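Local coordinates for protein colicin-D (Escherichia coli, PDB 5ZNM) that kills Escherichia coli and closely related bacteria by blocking protein synthesis, its C-terminal domain being a tRNase, at residues T333-T338 with K346-P351; M354-I359 with W369-D374. All blocks are in the same frame, centred on the assembly; numbering follows the deposited sequence.

How the contacts relate
Contacts 1 and 2 belong to one four-stranded antiparallel sheet in the C-terminal tRNase domain. Contact 1 pairs the outermost strand 334-335 with strand 346-349. Contact 2 pairs strand 355-359 with the other outermost strand, 365-370. Their centres are about 9 Å apart. The two inner strands join them: K346 N lies 2.9 Å from I359 O, and Y348 N lies 2.9 Å from V357 O, both probable hydrogen bonds. The Y348 ring also packs against I359. A bound glycerol, probably from the crystallisation liquor, lies about 4 Å from the side chain of N350; a bound glycerol, perhaps the same one, is about 6 Å from that of K370.

Contact 1: T333-T338 with K346-P351; sequences TVEKGT and KVYFNP
V334 and F349 form an antiparallel hydrogen-bonded pair, with V334 N 2.9 Å from F349 O and F349 N 2.7 Å from V334 O, E335 and Y348 form the next, non-hydrogen-bonded pair, and K336 N donates to V347 O at 2.7 Å, while the return bond from V347 N is weak and goes one residue further on, to G337 O.

At one end, N350 ND2 donates to T333 OG1 at 3.0 Å. The bond is nearly straight, 170° at the hydrogen, and T333 OG1 lies in the amide plane of N350. The same hydroxyl also hydrogen bonds to H327 O. The other amide atom, N350 OD1, receives the backbone N-H groups of N352 and T353, so both ends of the amide are held. T333 CG2 packs against Y348 CB, the two side chains crossing at about a right angle.

The two strands form a beta hairpin at the edge of the antiparallel sheet of the tRNase domain. E335 and Y348 point to one face of it. E335 CB rests 3.7 Å from Y348 CE1. The extended E335 chain then carries its carboxylate to K346. There E335 OE2 forms a salt bridge to K346 NZ at 3.3 Å; the hydrogen bond within it is weak. The K346 methylenes also run close to that oxygen.

V334 and F349 point to the other face. K336 CG is anti to the backbone N (chi1 175°), and the chain runs beside F349 in the same direction. K336 CD touches F349 CD2 at 3.7 Å. V347 CG2 sits 3.5 Å from T338 C, the carbonyl carbon. Helix 376-384 takes K336 NZ at L382 O and packs on F349 through L382 and on V347 through Y381.

Contact 2: M354-I359 with W369-D374; sequences MNVVII and WKINPD
V356 fits its two methyls into a hollow formed by W369 and I371. V356 CG2 stands over one face of the W369 indole, 4.0 Å from the centroid of the five-membered ring and 7° off its normal. This is a CH-pi contact. W369 CG lies between its backbone N and carbonyl carbon (chi1 60°), and from there one face of the indole meets V356. V356 CG1 turns to I371 and meets I371 CG1 at 3.6 Å, the two side chains crossing at about a right angle. I358 CD1 reaches the six-membered ring, 3.6 Å from W369 CH2.

Beyond I371, the bent M354 chain brings its terminal methyl to the P373 ring. M354 CE is 3.9 Å from P373 CB, with CG and CD hardly further.

N355 and K370 meet on the opposite face of the sheet from V356 and W369. The lysine chain bends and wraps round N355 OD1. K370 NZ donates to N355 OD1 at 2.8 Å from above the carbonyl plane, 42° out of it. K370 NZ also bonds to T353 O, and N355 ND2 to D304 O.

Between these two layers of side chains runs the ladder of a beta hairpin. V356 N bonds to W369 O at 2.8 Å, and W369 N returns to V356 O at 3.0 Å. Past the paired strands, I371 N still bonds to M354 O at 2.8 Å.

Helix 376-384 packs on the V356 face: Y381 touches V356 and I371, and L382 touches M354 and P373. Helix 314-329 meets the N355 face, H327 touching N355 and V357, and I324 touching V357; strand 346-349 flanks strand 355-359 on the side away from W369.

Contact 1: T333-T338 with K346-P351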
loop_
_atom_site.group_PDB
_atom_site.type_symbol
_atom_site.label_atom_id
_atom_site.label_comp_id
_atom_site.label_asym_id
_atom_site.label_seq_id
_atom_site.Cartn_x
_atom_site.Cartn_y
_atom_site.Cartn_z
ATOM N N THR A 333 8.142 -44.828 13.369
ATOM C CA THR A 333 8.670 -43.729 14.175
ATOM C C THR A 333 7.545 -43.149 15.015
ATOM O O THR A 333 6.453 -42.897 14.502
ATOM C CB THR A 333 9.282 -42.640 13.299
ATOM O OG1 THR A 333 10.453 -43.144 12.652
ATOM C CG2 THR A 333 9.651 -41.415 14.137
ATOM N N VAL A 334 7.814 -42.929 16.302
ATOM C CA VAL A 334 6.799 -42.508 17.258
ATOM C C VAL A 334 7.314 -41.311 18.042
ATOM O O VAL A 334 8.525 -41.147 18.234
ATOM C CB VAL A 334 6.431 -43.650 18.231
ATOM C CG1 VAL A 334 5.787 -44.817 17.472
ATOM C CG2 VAL A 334 7.690 -44.107 19.013
ATOM N N GLU A 335 6.381 -40.479 18.512
ATOM C CA GLU A 335 6.746 -39.435 19.459
ATOM C C GLU A 335 7.086 -40.083 20.795
ATOM O O GLU A 335 6.319 -40.905 21.309
ATOM C CB GLU A 335 5.603 -38.438 19.641
ATOM C CG GLU A 335 5.960 -37.328 20.619
ATOM C CD GLU A 335 4.797 -36.407 20.922
ATOM O OE1 GLU A 335 3.763 -36.513 20.231
ATOM O OE2 GLU A 335 4.917 -35.585 21.854
ATOM N N LYS A 336 8.234 -39.720 21.360
ATOM C CA LYS A 336 8.696 -40.368 22.588
ATOM C C LYS A 336 9.540 -39.348 23.344
ATOM O O LYS A 336 10.722 -39.165 23.035
ATOM C CB LYS A 336 9.482 -41.640 22.276
ATOM C CG LYS A 336 10.131 -42.331 23.516
ATOM C CD LYS A 336 11.060 -43.463 23.065
ATOM C CE LYS A 336 11.848 -44.070 24.245
ATOM N NZ LYS A 336 10.972 -44.774 25.248
ATOM N N GLY A 337 8.916 -38.666 24.298
ATOM C CA GLY A 337 9.645 -37.837 25.223
ATOM C C GLY A 337 9.959 -36.448 24.699
ATOM O O GLY A 337 9.301 -35.899 23.800
ATOM N N THR A 338 11.011 -35.873 25.278
ATOM C CA THR A 338 11.316 -34.464 25.065
ATOM C C THR A 338 12.802 -34.241 25.286
ATOM O O THR A 338 13.494 -35.069 25.890
ATOM C CB THR A 338 10.498 -33.566 26.005
ATOM O OG1 THR A 338 10.708 -32.190 25.660
ATOM C CG2 THR A 338 10.916 -33.800 27.458
ATOM N N LYS A 346 9.604 -31.835 21.007
ATOM C CA LYS A 346 9.136 -33.208 20.906
ATOM C C LYS A 346 10.239 -34.038 20.274
ATOM O O LYS A 346 10.938 -33.556 19.373
ATOM C CB LYS A 346 7.866 -33.298 20.066
ATOM C CG LYS A 346 6.687 -32.551 20.661
ATOM C CD LYS A 346 5.463 -32.718 19.778
ATOM C CE LYS A 346 4.299 -31.899 20.307
ATOM N NZ LYS A 346 3.728 -32.515 21.528
ATOM N N VAL A 347 10.400 -35.278 20.743
ATOM C CA VAL A 347 11.415 -36.194 20.220
ATOM C C VAL A 347 10.703 -37.315 19.473
ATOM O O VAL A 347 9.733 -37.888 19.986
ATOM C CB VAL A 347 12.317 -36.759 21.339
ATOM C CG1 VAL A 347 13.319 -37.723 20.762
ATOM C CG2 VAL A 347 13.052 -35.626 22.104
ATOM N N TYR A 348 11.189 -37.634 18.274
ATOM C CA TYR A 348 10.601 -38.664 17.420
ATOM C C TYR A 348 11.603 -39.797 17.287
ATOM O O TYR A 348 12.708 -39.596 16.774
ATOM C CB TYR A 348 10.197 -38.096 16.053
ATOM C CG TYR A 348 9.081 -37.100 16.234
ATOM C CD1 TYR A 348 7.766 -37.525 16.397
ATOM C CD2 TYR A 348 9.345 -35.743 16.303
ATOM C CE1 TYR A 348 6.745 -36.611 16.608
ATOM C CE2 TYR A 348 8.333 -34.828 16.504
ATOM C CZ TYR A 348 7.041 -35.268 16.659
ATOM O OH TYR A 348 6.037 -34.349 16.865
ATOM N N PHE A 349 11.231 -40.967 17.796
ATOM C CA PHE A 349 12.138 -42.099 17.961
ATOM C C PHE A 349 11.749 -43.220 17.011
ATOM O O PHE A 349 10.558 -43.496 16.824
ATOM C CB PHE A 349 12.086 -42.599 19.408
ATOM C CG PHE A 349 12.877 -43.856 19.657
ATOM C CD1 PHE A 349 14.258 -43.846 19.584
ATOM C CD2 PHE A 349 12.234 -45.037 19.983
ATOM C CE1 PHE A 349 15.002 -45.014 19.860
ATOM C CE2 PHE A 349 12.966 -46.214 20.243
ATOM C CZ PHE A 349 14.349 -46.191 20.184
ATOM N N ASN A 350 12.751 -43.864 16.402
ATOM C CA ASN A 350 12.494 -45.069 15.619
ATOM C C ASN A 350 13.096 -46.269 16.329
ATOM O O ASN A 350 14.306 -46.286 16.566
ATOM C CB ASN A 350 13.063 -44.942 14.204
ATOM C CG ASN A 350 12.681 -46.114 13.332
ATOM O OD1 ASN A 350 13.285 -47.180 13.421
ATOM N ND2 ASN A 350 11.669 -45.928 12.494
ATOM N N PRO A 351 12.315 -47.297 16.679
ATOM C CA PRO A 351 12.866 -48.421 17.447
ATOM C C PRO A 351 13.733 -49.375 16.636
ATOM O O PRO A 351 14.369 -50.250 17.231
ATOM C CB PRO A 351 11.609 -49.138 17.959
ATOM C CG PRO A 351 10.551 -48.798 16.949
ATOM C CD PRO A 351 10.857 -47.401 16.497
#

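Contact 2: M354-I359 with W369-D374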
loop_
_atom_site.group_PDB
_atom_site.type_symbol
_atom_site.label_atom_id
_atom_site.label_comp_id
_atom_site.label_asym_id
_atom_site.label_seq_id
_atom_site.Cartn_x
_atom_site.Cartn_y
_atom_site.Cartn_z
ATOM N N MET A 354 17.003 -46.904 15.936
ATOM C CA MET A 354 17.319 -46.255 17.210
ATOM C C MET A 354 17.629 -44.774 17.061
ATOM O O MET A 354 18.187 -44.162 17.978
ATOM C CB MET A 354 18.471 -46.958 17.941
ATOM C CG MET A 354 18.239 -48.440 18.119
ATOM S SD MET A 354 17.057 -48.794 19.420
ATOM C CE MET A 354 18.000 -48.267 20.852
ATOM N N ASN A 355 17.238 -44.161 15.945
ATOM C CA ASN A 355 17.487 -42.741 15.752
ATOM C C ASN A 355 16.427 -41.903 16.456
ATOM O O ASN A 355 15.264 -42.302 16.576
ATOM C CB ASN A 355 17.532 -42.401 14.258
ATOM C CG ASN A 355 18.839 -42.834 13.609
ATOM O OD1 ASN A 355 19.819 -43.109 14.306
ATOM N ND2 ASN A 355 18.867 -42.896 12.268
ATOM N N VAL A 356 16.847 -40.738 16.941
ATOM C CA VAL A 356 15.930 -39.709 17.409
ATOM C C VAL A 356 16.098 -38.481 16.534
ATOM O O VAL A 356 17.193 -38.202 16.036
ATOM C CB VAL A 356 16.181 -39.329 18.886
ATOM C CG1 VAL A 356 15.808 -40.487 19.800
ATOM C CG2 VAL A 356 17.655 -38.953 19.074
ATOM N N VAL A 357 15.003 -37.735 16.367
ATOM C CA VAL A 357 15.025 -36.408 15.752
ATOM C C VAL A 357 14.268 -35.469 16.687
ATOM O O VAL A 357 13.170 -35.809 17.147
ATOM C CB VAL A 357 14.401 -36.403 14.343
ATOM C CG1 VAL A 357 14.128 -34.957 13.874
ATOM C CG2 VAL A 357 15.313 -37.167 13.336
ATOM N N ILE A 358 14.872 -34.313 16.993
ATOM C CA ILE A 358 14.291 -33.319 17.899
ATOM C C ILE A 358 13.638 -32.208 17.091
ATOM O O ILE A 358 14.292 -31.569 16.261
ATOM C CB ILE A 358 15.347 -32.715 18.839
ATOM C CG1 ILE A 358 16.144 -33.794 19.573
ATOM C CG2 ILE A 358 14.665 -31.689 19.835
ATOM C CD1 ILE A 358 17.458 -33.242 20.146
ATOM N N ILE A 359 12.377 -31.919 17.401
ATOM C CA ILE A 359 11.626 -30.828 16.795
ATOM C C ILE A 359 11.293 -29.825 17.894
ATOM O O ILE A 359 10.696 -30.194 18.910
ATOM C CB ILE A 359 10.336 -31.334 16.121
ATOM C CG1 ILE A 359 10.646 -32.453 15.125
ATOM C CG2 ILE A 359 9.615 -30.185 15.412
ATOM C CD1 ILE A 359 11.488 -32.003 13.953
ATOM N N TRP A 369 20.210 -37.941 16.110
ATOM C CA TRP A 369 21.349 -38.843 16.260
ATOM C C TRP A 369 20.839 -40.225 16.640
ATOM O O TRP A 369 19.640 -40.432 16.859
ATOM C CB TRP A 369 22.361 -38.330 17.299
ATOM C CG TRP A 369 21.842 -38.140 18.719
ATOM C CD1 TRP A 369 21.725 -39.100 19.693
ATOM C CD2 TRP A 369 21.437 -36.903 19.329
ATOM N NE1 TRP A 369 21.258 -38.533 20.864
ATOM C CE2 TRP A 369 21.069 -37.189 20.661
ATOM C CE3 TRP A 369 21.335 -35.583 18.869
ATOM C CZ2 TRP A 369 20.610 -36.202 21.543
ATOM C CZ3 TRP A 369 20.877 -34.595 19.755
ATOM C CH2 TRP A 369 20.517 -34.919 21.070
ATOM N N LYS A 370 21.771 -41.184 16.684
ATOM C CA LYS A 370 21.442 -42.565 17.030
ATOM C C LYS A 370 21.630 -42.801 18.524
ATOM O O LYS A 370 22.698 -42.518 19.075
ATOM C CB LYS A 370 22.304 -43.558 16.239
ATOM C CG LYS A 370 21.842 -45.020 16.393
ATOM C CD LYS A 370 22.591 -45.987 15.462
ATOM C CE LYS A 370 22.479 -45.574 13.981
ATOM N NZ LYS A 370 21.056 -45.476 13.453
ATOM N N ILE A 371 20.594 -43.346 19.164
ATOM C CA ILE A 371 20.658 -43.706 20.578
ATOM C C ILE A 371 21.569 -44.919 20.755
ATOM O O ILE A 371 21.461 -45.909 20.015
ATOM C CB ILE A 371 19.254 -44.021 21.121
ATOM C CG1 ILE A 371 18.330 -42.808 21.027
ATOM C CG2 ILE A 371 19.345 -44.558 22.559
ATOM C CD1 ILE A 371 18.851 -41.605 21.790
ATOM N N ASN A 372 22.459 -44.852 21.753
ATOM C CA ASN A 372 23.244 -46.001 22.193
ATOM C C ASN A 372 22.551 -46.616 23.410
ATOM O O ASN A 372 22.648 -46.062 24.523
ATOM C CB ASN A 372 24.680 -45.581 22.540
ATOM C CG ASN A 372 25.546 -46.756 23.030
ATOM O OD1 ASN A 372 25.071 -47.872 23.185
ATOM N ND2 ASN A 372 26.820 -46.497 23.249
ATOM N N PRO A 373 21.860 -47.750 23.264
ATOM C CA PRO A 373 21.102 -48.312 24.391
ATOM C C PRO A 373 21.972 -48.861 25.498
ATOM O O PRO A 373 21.451 -49.141 26.583
ATOM C CB PRO A 373 20.301 -49.446 23.742
ATOM C CG PRO A 373 21.164 -49.885 22.595
ATOM C CD PRO A 373 21.765 -48.600 22.058
ATOM N N ASP A 374 23.265 -49.031 25.267
ATOM C CA ASP A 374 24.149 -49.564 26.288
ATOM C C ASP A 374 24.918 -48.482 27.026
ATOM O O ASP A 374 25.787 -48.810 27.839
ATOM C CB ASP A 374 25.117 -50.563 25.659
ATOM C CG ASP A 374 24.396 -51.674 24.932
ATOM O OD1 ASP A 374 23.524 -52.305 25.564
ATOM O OD2 ASP A 374 24.686 -51.899 23.735
#